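Local coordinates for protein response regulator aspartate phosphatase I (Bacillus subtilis subsp. subtilis, PDB 4I1A) that dephosphorylates the sporulation phosphotransferase Spo0F and activates excision and transfer of the mobile element ICEBs1 by inactivating its repressor ImmR, at residues A[144-149]-A[163-168]; A[148-153]-A[187-192]; A[171-176]-A[181-186]. All coordinates share one frame; numbering follows the deposited sequence.

How the interactions relate
From the N terminus, helix 139-155 supplies the first segments of interactions 1 and 2, which overlap at Lys148 and Val149. Interaction 1 closes the first loop, of 13 residues, when helix 159-173 returns along helix 139-155. Interaction 3 comes next, closing the tight turn between helices 159-173 and 180-196, with four residues between its segments. Further along helix 180-196, interaction 2 reaches back to helix 139-155 and closes a 33-residue loop that contains all of interaction 3. Together they tie three consecutive helices into one layer of the tetratricopeptide repeat domain. Phe147 and Cys186, which touch, link interactions 1 and 3; Ser150 lies against Tyr165 and Ala166, joining interactions 1 and 2.

Interaction 1: A[144-149]-A[163-168]; sequences EFFFKV and MNYANR
Phe146 and Tyr165 have the nearest CA atoms, 5.3 Å apart, of the segments 144-149 and 163-168. These two segments, on helices 139-155 and 159-173, run nearly antiparallel, at 156°, and their axes approach to 7.7 Å. At this close spacing side chains lie against the opposite backbone as well as against each other: Phe146 CB rests 3.5 Å from Tyr165 O.

Tyr165 presents its aromatic face to Val149. Methyl CG1 of the valine stands over the middle of the ring, 3.6 Å from the centroid and 11° off the normal, a well-centred CH-pi contact. With CG1 anti to the backbone N, Val149 turns this methyl onto the tyrosine, while CG2 lies over the rim of the Phe145 ring. A beta-branched residue suits the place, since its two methyls serve two rings. The Tyr165 ring takes Phe146 at its edge, where the two CD1 atoms are 3.8 Å apart and the side chains cross at about a right angle.

Arg168 completes the row by reaching over one face of the Phe146 ring. A bend at chi3 brings NE to 3.5 Å from Phe146 CE2, and NH2 follows at 3.8 Å from the same atom. The guanidinium stands nearly upright on the ring, the planes 84° apart, so its edge meets the phenyl face. A long, amphipathic arginine suits this exposed margin, its aliphatic CB packing on Phe146 CD2.

The tyrosine hydroxyl makes a weak hydrogen bond with Glu130, which gives the aromatic residue a polar partner at its far end. Among the surrounding helices, Val149 also meets Tyr126 of helix 119-129, Phe146 touches Leu133 in the loop that follows that helix, and Phe147 packs on Arg185 of helix 180-196.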
loop_
_atom_site.group_PDB
_atom_site.type_symbol
_atom_site.label_atom_id
_atom_site.label_comp_id
_atom_site.label_asym_id
_atom_site.label_seq_id
_atom_site.Cartn_x
_atom_site.Cartn_y
_atom_site.Cartn_z
ATOM N N GLU A 144 -14.154 17.407 -2.468
ATOM C CA GLU A 144 -12.831 17.501 -3.071
ATOM C C GLU A 144 -11.811 17.987 -2.044
ATOM O O GLU A 144 -10.697 17.472 -1.979
ATOM C CB GLU A 144 -12.859 18.407 -4.310
ATOM C CG GLU A 144 -13.462 17.745 -5.554
ATOM C CD GLU A 144 -13.958 18.751 -6.597
ATOM O OE1 GLU A 144 -14.108 19.944 -6.261
ATOM O OE2 GLU A 144 -14.204 18.344 -7.755
ATOM N N PHE A 145 -12.212 18.955 -1.225
ATOM C CA PHE A 145 -11.354 19.493 -0.174
ATOM C C PHE A 145 -11.032 18.471 0.915
ATOM O O PHE A 145 -9.873 18.307 1.302
ATOM C CB PHE A 145 -12.000 20.729 0.465
ATOM C CG PHE A 145 -11.268 21.226 1.676
ATOM C CD1 PHE A 145 -10.042 21.862 1.544
ATOM C CD2 PHE A 145 -11.791 21.042 2.949
ATOM C CE1 PHE A 145 -9.348 22.313 2.656
ATOM C CE2 PHE A 145 -11.105 21.488 4.068
ATOM C CZ PHE A 145 -9.881 22.129 3.921
ATOM N N PHE A 146 -12.061 17.799 1.418
ATOM C CA PHE A 146 -11.878 16.766 2.434
ATOM C C PHE A 146 -10.965 15.636 1.958
ATOM O O PHE A 146 -10.136 15.128 2.724
ATOM C CB PHE A 146 -13.229 16.195 2.879
ATOM C CG PHE A 146 -14.093 17.180 3.624
ATOM C CD1 PHE A 146 -13.523 18.168 4.417
ATOM C CD2 PHE A 146 -15.476 17.121 3.523
ATOM C CE1 PHE A 146 -14.320 19.086 5.101
ATOM C CE2 PHE A 146 -16.280 18.032 4.203
ATOM C CZ PHE A 146 -15.701 19.017 4.994
ATOM N N PHE A 147 -11.118 15.245 0.697
ATOM C CA PHE A 147 -10.291 14.185 0.139
ATOM C C PHE A 147 -8.818 14.545 0.223
ATOM O O PHE A 147 -8.002 13.753 0.694
ATOM C CB PHE A 147 -10.663 13.885 -1.312
ATOM C CG PHE A 147 -9.814 12.804 -1.931
ATOM C CD1 PHE A 147 -10.130 11.467 -1.742
ATOM C CD2 PHE A 147 -8.686 13.121 -2.677
ATOM C CE1 PHE A 147 -9.345 10.466 -2.298
ATOM C CE2 PHE A 147 -7.897 12.126 -3.233
ATOM C CZ PHE A 147 -8.227 10.796 -3.044
ATOM N N LYS A 148 -8.479 15.745 -0.232
ATOM C CA LYS A 148 -7.095 16.210 -0.189
ATOM C C LYS A 148 -6.540 16.220 1.230
ATOM O O LYS A 148 -5.413 15.790 1.460
ATOM C CB LYS A 148 -6.987 17.598 -0.813
ATOM C CG LYS A 148 -7.363 17.608 -2.277
ATOM C CD LYS A 148 -6.440 16.699 -3.089
ATOM C CE LYS A 148 -6.994 16.468 -4.501
ATOM N NZ LYS A 148 -5.960 15.950 -5.449
ATOM N N VAL A 149 -7.337 16.708 2.178
ATOM C CA VAL A 149 -6.919 16.754 3.575
ATOM C C VAL A 149 -6.660 15.351 4.130
ATOM O O VAL A 149 -5.661 15.128 4.817
ATOM C CB VAL A 149 -7.942 17.508 4.467
ATOM C CG1 VAL A 149 -7.551 17.408 5.930
ATOM C CG2 VAL A 149 -8.034 18.969 4.053
ATOM N N MET A 163 -8.709 9.139 8.320
ATOM C CA MET A 163 -9.932 8.362 8.185
ATOM C C MET A 163 -11.175 9.201 8.459
ATOM O O MET A 163 -12.243 8.934 7.913
ATOM C CB MET A 163 -9.884 7.134 9.085
ATOM C CG MET A 163 -10.942 6.099 8.765
ATOM S SD MET A 163 -10.341 4.442 9.104
ATOM C CE MET A 163 -9.274 4.734 10.511
ATOM N N ASN A 164 -11.035 10.223 9.296
ATOM C CA ASN A 164 -12.142 11.138 9.552
ATOM C C ASN A 164 -12.454 11.957 8.303
ATOM O O ASN A 164 -13.601 12.017 7.853
ATOM C CB ASN A 164 -11.825 12.062 10.724
ATOM C CG ASN A 164 -13.028 12.905 11.152
ATOM O OD1 ASN A 164 -13.362 13.909 10.515
ATOM N ND2 ASN A 164 -13.678 12.501 12.243
ATOM N N TYR A 165 -11.428 12.574 7.731
ATOM C CA TYR A 165 -11.624 13.417 6.558
ATOM C C TYR A 165 -12.001 12.606 5.324
ATOM O O TYR A 165 -12.694 13.106 4.440
ATOM C CB TYR A 165 -10.403 14.310 6.304
ATOM C CG TYR A 165 -10.378 15.522 7.217
ATOM C CD1 TYR A 165 -11.087 16.675 6.897
ATOM C CD2 TYR A 165 -9.661 15.505 8.409
ATOM C CE1 TYR A 165 -11.071 17.787 7.736
ATOM C CE2 TYR A 165 -9.647 16.608 9.256
ATOM C CZ TYR A 165 -10.354 17.744 8.913
ATOM O OH TYR A 165 -10.331 18.838 9.751
ATOM N N ALA A 166 -11.561 11.354 5.280
ATOM C CA ALA A 166 -11.875 10.469 4.162
ATOM C C ALA A 166 -13.352 10.111 4.183
ATOM O O ALA A 166 -14.050 10.234 3.170
ATOM C CB ALA A 166 -11.027 9.211 4.224
ATOM N N ASN A 167 -13.830 9.677 5.344
ATOM C CA ASN A 167 -15.244 9.337 5.493
ATOM C C ASN A 167 -16.197 10.481 5.153
ATOM O O ASN A 167 -17.237 10.256 4.521
ATOM C CB ASN A 167 -15.534 8.778 6.892
ATOM C CG ASN A 167 -15.111 7.326 7.033
ATOM O OD1 ASN A 167 -15.374 6.502 6.151
ATOM N ND2 ASN A 167 -14.446 7.007 8.135
ATOM N N ARG A 168 -15.845 11.698 5.567
ATOM C CA ARG A 168 -16.687 12.867 5.293
ATOM C C ARG A 168 -16.801 13.100 3.793
ATOM O O ARG A 168 -17.875 13.413 3.291
ATOM C CB ARG A 168 -16.144 14.129 5.976
ATOM C CG ARG A 168 -16.289 14.159 7.492
ATOM C CD ARG A 168 -16.029 15.562 8.022
ATOM N NE ARG A 168 -16.857 16.559 7.337
ATOM C CZ ARG A 168 -18.011 17.037 7.801
ATOM N NH1 ARG A 168 -18.489 16.623 8.969
ATOM N NH2 ARG A 168 -18.689 17.939 7.100
#

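Interaction 2: A[148-153]-A[187-192]; sequences KVSYVY and QFIVAG
The hydroxyl of Ser150 is hydrogen-bonded to Phe147 O, a turn earlier in its own helix, while methyl CG2 of Ile189 lies 3.8 Å from the same OG. Ser150 places OG between its backbone N and carbonyl carbon (chi1 74°), from where the hydroxyl can reach back along the helix to that carbonyl. A serine therefore suits this buried interface: it is small enough to let the helices approach, and its polar atom is satisfied locally.

In the tetratricopeptide superhelix, this is a contact between alternate helices, 139-155 and 180-196, across residues 150-183 and 184-217, the predicted second and third repeats. The nearest CA atoms of the two segments, those of Tyr151 and Ile189, are 7.2 Å apart.

Ile189 fills the space facing the serine with two branches. CG2 goes to the serine, and CD1, turned aside by chi2 of -68°, goes to Tyr151, where it meets the ring edge near its plane, 3.7 Å from CD1 of the tyrosine. The two side chains cross at about a right angle, so the contact is a methyl against the aromatic rim, not over the face.

Helix 159-173, which joins the two helices in sequence, adds Ser162: its hydroxyl is hydrogen-bonded to Ser150 O and its side chain touches Ile189. The Tyr151 ring also meets that of Phe114 in helix 102-115, the planes steeply inclined.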
loop_
_atom_site.group_PDB
_atom_site.type_symbol
_atom_site.label_atom_id
_atom_site.label_comp_id
_atom_site.label_asym_id
_atom_site.label_seq_id
_atom_site.Cartn_x
_atom_site.Cartn_y
_atom_site.Cartn_z
ATOM N N LYS A 148 -8.479 15.745 -0.232
ATOM C CA LYS A 148 -7.095 16.210 -0.189
ATOM C C LYS A 148 -6.540 16.220 1.230
ATOM O O LYS A 148 -5.413 15.790 1.460
ATOM C CB LYS A 148 -6.987 17.598 -0.813
ATOM C CG LYS A 148 -7.363 17.608 -2.277
ATOM C CD LYS A 148 -6.440 16.699 -3.089
ATOM C CE LYS A 148 -6.994 16.468 -4.501
ATOM N NZ LYS A 148 -5.960 15.950 -5.449
ATOM N N VAL A 149 -7.337 16.708 2.178
ATOM C CA VAL A 149 -6.919 16.754 3.575
ATOM C C VAL A 149 -6.660 15.351 4.130
ATOM O O VAL A 149 -5.661 15.128 4.817
ATOM C CB VAL A 149 -7.942 17.508 4.467
ATOM C CG1 VAL A 149 -7.551 17.408 5.930
ATOM C CG2 VAL A 149 -8.034 18.969 4.053
ATOM N N SER A 150 -7.553 14.407 3.828
ATOM C CA SER A 150 -7.373 13.034 4.301
ATOM C C SER A 150 -6.079 12.477 3.758
ATOM O O SER A 150 -5.387 11.728 4.442
ATOM C CB SER A 150 -8.538 12.132 3.893
ATOM O OG SER A 150 -8.491 11.820 2.517
ATOM N N TYR A 151 -5.748 12.871 2.530
ATOM C CA TYR A 151 -4.567 12.362 1.847
ATOM C C TYR A 151 -3.248 12.825 2.479
ATOM O O TYR A 151 -2.342 12.018 2.680
ATOM C CB TYR A 151 -4.613 12.734 0.368
ATOM C CG TYR A 151 -3.638 11.951 -0.474
ATOM C CD1 TYR A 151 -3.908 10.638 -0.842
ATOM C CD2 TYR A 151 -2.443 12.520 -0.896
ATOM C CE1 TYR A 151 -3.009 9.912 -1.611
ATOM C CE2 TYR A 151 -1.542 11.803 -1.664
ATOM C CZ TYR A 151 -1.828 10.500 -2.020
ATOM O OH TYR A 151 -0.929 9.790 -2.788
ATOM N N VAL A 152 -3.122 14.113 2.785
ATOM C CA VAL A 152 -1.900 14.570 3.442
ATOM C C VAL A 152 -1.775 13.898 4.818
ATOM O O VAL A 152 -0.692 13.462 5.212
ATOM C CB VAL A 152 -1.818 16.122 3.543
ATOM C CG1 VAL A 152 -3.118 16.694 4.008
ATOM C CG2 VAL A 152 -0.675 16.552 4.485
ATOM N N TYR A 153 -2.898 13.793 5.524
ATOM C CA TYR A 153 -2.948 13.100 6.801
ATOM C C TYR A 153 -2.540 11.634 6.675
ATOM O O TYR A 153 -1.814 11.114 7.528
ATOM C CB TYR A 153 -4.337 13.234 7.425
ATOM C CG TYR A 153 -4.492 14.506 8.220
ATOM C CD1 TYR A 153 -3.483 14.932 9.080
ATOM C CD2 TYR A 153 -5.635 15.292 8.105
ATOM C CE1 TYR A 153 -3.614 16.102 9.821
ATOM C CE2 TYR A 153 -5.776 16.470 8.841
ATOM C CZ TYR A 153 -4.761 16.866 9.694
ATOM O OH TYR A 153 -4.892 18.029 10.422
ATOM N N GLN A 187 -12.596 5.426 -0.521
ATOM C CA GLN A 187 -12.570 4.093 0.071
ATOM C C GLN A 187 -11.152 3.507 0.179
ATOM O O GLN A 187 -10.851 2.820 1.149
ATOM C CB GLN A 187 -13.483 3.138 -0.708
ATOM C CG GLN A 187 -14.955 3.512 -0.690
ATOM C CD GLN A 187 -15.787 2.623 -1.607
ATOM O OE1 GLN A 187 -15.292 2.122 -2.620
ATOM N NE2 GLN A 187 -17.048 2.412 -1.248
ATOM N N PHE A 188 -10.285 3.776 -0.801
ATOM C CA PHE A 188 -8.895 3.312 -0.712
ATOM C C PHE A 188 -8.213 3.956 0.477
ATOM O O PHE A 188 -7.439 3.311 1.173
ATOM C CB PHE A 188 -8.073 3.615 -1.986
ATOM C CG PHE A 188 -8.332 2.673 -3.142
ATOM C CD1 PHE A 188 -9.350 1.730 -3.091
ATOM C CD2 PHE A 188 -7.560 2.746 -4.293
ATOM C CE1 PHE A 188 -9.602 0.867 -4.172
ATOM C CE2 PHE A 188 -7.800 1.889 -5.381
ATOM C CZ PHE A 188 -8.824 0.946 -5.320
ATOM N N ILE A 189 -8.477 5.241 0.697
ATOM C CA ILE A 189 -7.868 5.939 1.828
ATOM C C ILE A 189 -8.344 5.308 3.138
ATOM O O ILE A 189 -7.536 5.024 4.025
ATOM C CB ILE A 189 -8.192 7.451 1.829
ATOM C CG1 ILE A 189 -7.798 8.090 0.498
ATOM C CG2 ILE A 189 -7.475 8.158 2.973
ATOM C CD1 ILE A 189 -6.314 8.123 0.265
ATOM N N VAL A 190 -9.655 5.097 3.252
ATOM C CA VAL A 190 -10.223 4.488 4.446
ATOM C C VAL A 190 -9.538 3.155 4.708
ATOM O O VAL A 190 -8.998 2.922 5.794
ATOM C CB VAL A 190 -11.753 4.288 4.326
ATOM C CG1 VAL A 190 -12.266 3.424 5.472
ATOM C CG2 VAL A 190 -12.472 5.644 4.317
ATOM N N ALA A 191 -9.534 2.308 3.685
ATOM C CA ALA A 191 -8.934 0.973 3.755
ATOM C C ALA A 191 -7.419 0.985 3.991
ATOM O O ALA A 191 -6.906 0.136 4.715
ATOM C CB ALA A 191 -9.251 0.206 2.512
ATOM N N GLY A 192 -6.707 1.932 3.375
ATOM C CA GLY A 192 -5.283 2.120 3.636
ATOM C C GLY A 192 -5.032 2.464 5.102
ATOM O O GLY A 192 -4.101 1.953 5.727
#

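Interaction 3: A[171-176]-A[181-186]; sequences KIFREY and VQTVRC
Phe173 and Thr183 meet at the turn between two consecutive helices of the tetratricopeptide repeat domain, where the chain leaves helix 159-173 and turns back into helix 180-196. Their CA atoms are 5.3 Å apart, the nearest pair in the two segments, and the Phe173 ring lies between the two helices.

Gln182 lays its aliphatic base on one face of that ring. Its CB sits above the centre, 3.4 Å from the centroid and only 6° off the normal, a CH-pi contact; CG continues over the rim at 3.7 Å from Phe173 CZ. Glutamine suits this partly exposed place because its methylenes can cover an aromatic face while the chain, bent at chi2 (81°), carries the amide onward.

Cys186, one turn later, approaches the same ring from its edge. The SG atom lies 3.5 Å from Phe173 CD2 and near the ring plane, 4.8 Å from the centroid, in a sulfur-aromatic contact. The small, polarisable thiol also packs on Phe147, so one sulfur serves two phenyl rings.

Thr183 fits beside the base of the phenylalanine, its OG1 3.4 Å from Phe173 CB. Although OG1 is also near Phe173 O, the angle is poor for a bond there, and the hydroxyl makes a weak hydrogen bond to Tyr179 O in the connection instead. Replacing Phe173 with an alanine would probably open a gap at the corner, leaving Gln182 CB and the Cys186 thiol without the ring that they share.

Phe173 also touches Ala143 of helix 139-155, so its side chain meets a third helix. The corner is thus closed by dispersion and weak CH-pi and sulfur-aromatic attraction, forces that depend on snug fit around one aromatic ring more than on directed polar bonds.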
loop_
_atom_site.group_PDB
_atom_site.type_symbol
_atom_site.label_atom_id
_atom_site.label_comp_id
_atom_site.label_asym_id
_atom_site.label_seq_id
_atom_site.Cartn_x
_atom_site.Cartn_y
_atom_site.Cartn_z
ATOM N N LYS A 171 -18.915 9.881 2.374
ATOM C CA LYS A 171 -20.367 9.938 2.600
ATOM C C LYS A 171 -21.094 10.892 1.647
ATOM O O LYS A 171 -22.310 10.805 1.469
ATOM C CB LYS A 171 -20.684 10.316 4.049
ATOM C CG LYS A 171 -21.134 9.157 4.927
ATOM C CD LYS A 171 -21.655 9.675 6.264
ATOM C CE LYS A 171 -22.737 10.733 6.064
ATOM N NZ LYS A 171 -23.224 11.329 7.341
ATOM N N ILE A 172 -20.339 11.800 1.035
ATOM C CA ILE A 172 -20.888 12.727 0.057
ATOM C C ILE A 172 -20.719 12.184 -1.364
ATOM O O ILE A 172 -21.672 12.172 -2.142
ATOM C CB ILE A 172 -20.234 14.129 0.177
ATOM C CG1 ILE A 172 -20.521 14.740 1.553
ATOM C CG2 ILE A 172 -20.724 15.064 -0.927
ATOM C CD1 ILE A 172 -19.803 16.062 1.803
ATOM N N PHE A 173 -19.510 11.731 -1.694
ATOM C CA PHE A 173 -19.208 11.220 -3.038
ATOM C C PHE A 173 -20.105 10.054 -3.479
ATOM O O PHE A 173 -20.445 9.947 -4.663
ATOM C CB PHE A 173 -17.735 10.806 -3.148
ATOM C CG PHE A 173 -16.803 11.926 -3.540
ATOM C CD1 PHE A 173 -17.103 12.759 -4.609
ATOM C CD2 PHE A 173 -15.612 12.141 -2.841
ATOM C CE1 PHE A 173 -16.238 13.793 -4.973
ATOM C CE2 PHE A 173 -14.737 13.173 -3.199
ATOM C CZ PHE A 173 -15.047 13.996 -4.265
ATOM N N ARG A 174 -20.477 9.192 -2.532
ATOM C CA ARG A 174 -21.325 8.028 -2.809
ATOM C C ARG A 174 -22.594 8.373 -3.586
ATOM O O ARG A 174 -22.966 7.664 -4.523
ATOM C CB ARG A 174 -21.726 7.320 -1.509
ATOM C CG ARG A 174 -20.579 6.754 -0.718
ATOM C CD ARG A 174 -20.950 5.446 -0.042
ATOM N NE ARG A 174 -22.165 5.559 0.757
ATOM C CZ ARG A 174 -22.183 5.746 2.073
ATOM N NH1 ARG A 174 -21.045 5.840 2.752
ATOM N NH2 ARG A 174 -23.342 5.836 2.713
ATOM N N GLU A 175 -23.250 9.460 -3.184
ATOM C CA GLU A 175 -24.509 9.887 -3.789
ATOM C C GLU A 175 -24.362 10.225 -5.269
ATOM O O GLU A 175 -24.893 9.522 -6.128
ATOM C CB GLU A 175 -25.068 11.097 -3.040
ATOM C CG GLU A 175 -25.244 10.870 -1.547
ATOM C CD GLU A 175 -26.182 9.717 -1.231
ATOM O OE1 GLU A 175 -27.418 9.925 -1.272
ATOM O OE2 GLU A 175 -25.682 8.605 -0.940
ATOM N N TYR A 176 -23.648 11.313 -5.548
ATOM C CA TYR A 176 -23.367 11.748 -6.912
ATOM C C TYR A 176 -22.778 10.616 -7.758
ATOM O O TYR A 176 -21.571 10.391 -7.767
ATOM C CB TYR A 176 -22.414 12.946 -6.891
ATOM C CG TYR A 176 -22.994 14.203 -6.267
ATOM C CD1 TYR A 176 -23.007 14.381 -4.885
ATOM C CD2 TYR A 176 -23.514 15.221 -7.063
ATOM C CE1 TYR A 176 -23.534 15.538 -4.316
ATOM C CE2 TYR A 176 -24.038 16.377 -6.505
ATOM C CZ TYR A 176 -24.048 16.530 -5.132
ATOM O OH TYR A 176 -24.571 17.680 -4.579
ATOM N N VAL A 181 -15.149 7.276 -9.456
ATOM C CA VAL A 181 -13.706 7.362 -9.256
ATOM C C VAL A 181 -13.335 7.969 -7.903
ATOM O O VAL A 181 -12.505 7.416 -7.169
ATOM C CB VAL A 181 -13.030 8.176 -10.384
ATOM C CG1 VAL A 181 -11.555 8.407 -10.077
ATOM C CG2 VAL A 181 -13.194 7.466 -11.720
ATOM N N GLN A 182 -13.945 9.105 -7.573
ATOM C CA GLN A 182 -13.661 9.771 -6.304
ATOM C C GLN A 182 -14.106 8.905 -5.130
ATOM O O GLN A 182 -13.434 8.840 -4.095
ATOM C CB GLN A 182 -14.325 11.152 -6.239
ATOM C CG GLN A 182 -13.712 12.189 -7.168
ATOM C CD GLN A 182 -14.205 12.056 -8.598
ATOM O OE1 GLN A 182 -15.172 11.341 -8.874
ATOM N NE2 GLN A 182 -13.541 12.747 -9.517
ATOM N N THR A 183 -15.240 8.234 -5.309
ATOM C CA THR A 183 -15.777 7.327 -4.300
ATOM C C THR A 183 -14.816 6.181 -4.011
ATOM O O THR A 183 -14.481 5.924 -2.850
ATOM C CB THR A 183 -17.140 6.764 -4.727
ATOM O OG1 THR A 183 -18.119 7.802 -4.633
ATOM C CG2 THR A 183 -17.553 5.612 -3.829
ATOM N N VAL A 184 -14.364 5.512 -5.069
ATOM C CA VAL A 184 -13.400 4.423 -4.938
ATOM C C VAL A 184 -12.124 4.880 -4.237
ATOM O O VAL A 184 -11.632 4.209 -3.326
ATOM C CB VAL A 184 -13.031 3.828 -6.307
ATOM C CG1 VAL A 184 -11.841 2.881 -6.170
ATOM C CG2 VAL A 184 -14.221 3.110 -6.911
ATOM N N ARG A 185 -11.597 6.027 -4.655
ATOM C CA ARG A 185 -10.367 6.554 -4.071
ATOM C C ARG A 185 -10.514 6.870 -2.582
ATOM O O ARG A 185 -9.610 6.556 -1.794
ATOM C CB ARG A 185 -9.878 7.780 -4.842
ATOM C CG ARG A 185 -9.417 7.467 -6.258
ATOM C CD ARG A 185 -8.936 8.724 -6.961
ATOM N NE ARG A 185 -8.506 8.453 -8.329
ATOM C CZ ARG A 185 -8.304 9.389 -9.250
ATOM N NH1 ARG A 185 -8.502 10.666 -8.951
ATOM N NH2 ARG A 185 -7.911 9.047 -10.472
ATOM N N CYS A 186 -11.649 7.470 -2.204
ATOM C CA CYS A 186 -11.954 7.736 -0.790
ATOM C C CYS A 186 -11.932 6.448 0.014
ATOM O O CYS A 186 -11.313 6.380 1.080
ATOM C CB CYS A 186 -13.320 8.405 -0.630
ATOM S SG CYS A 186 -13.332 10.147 -1.060
#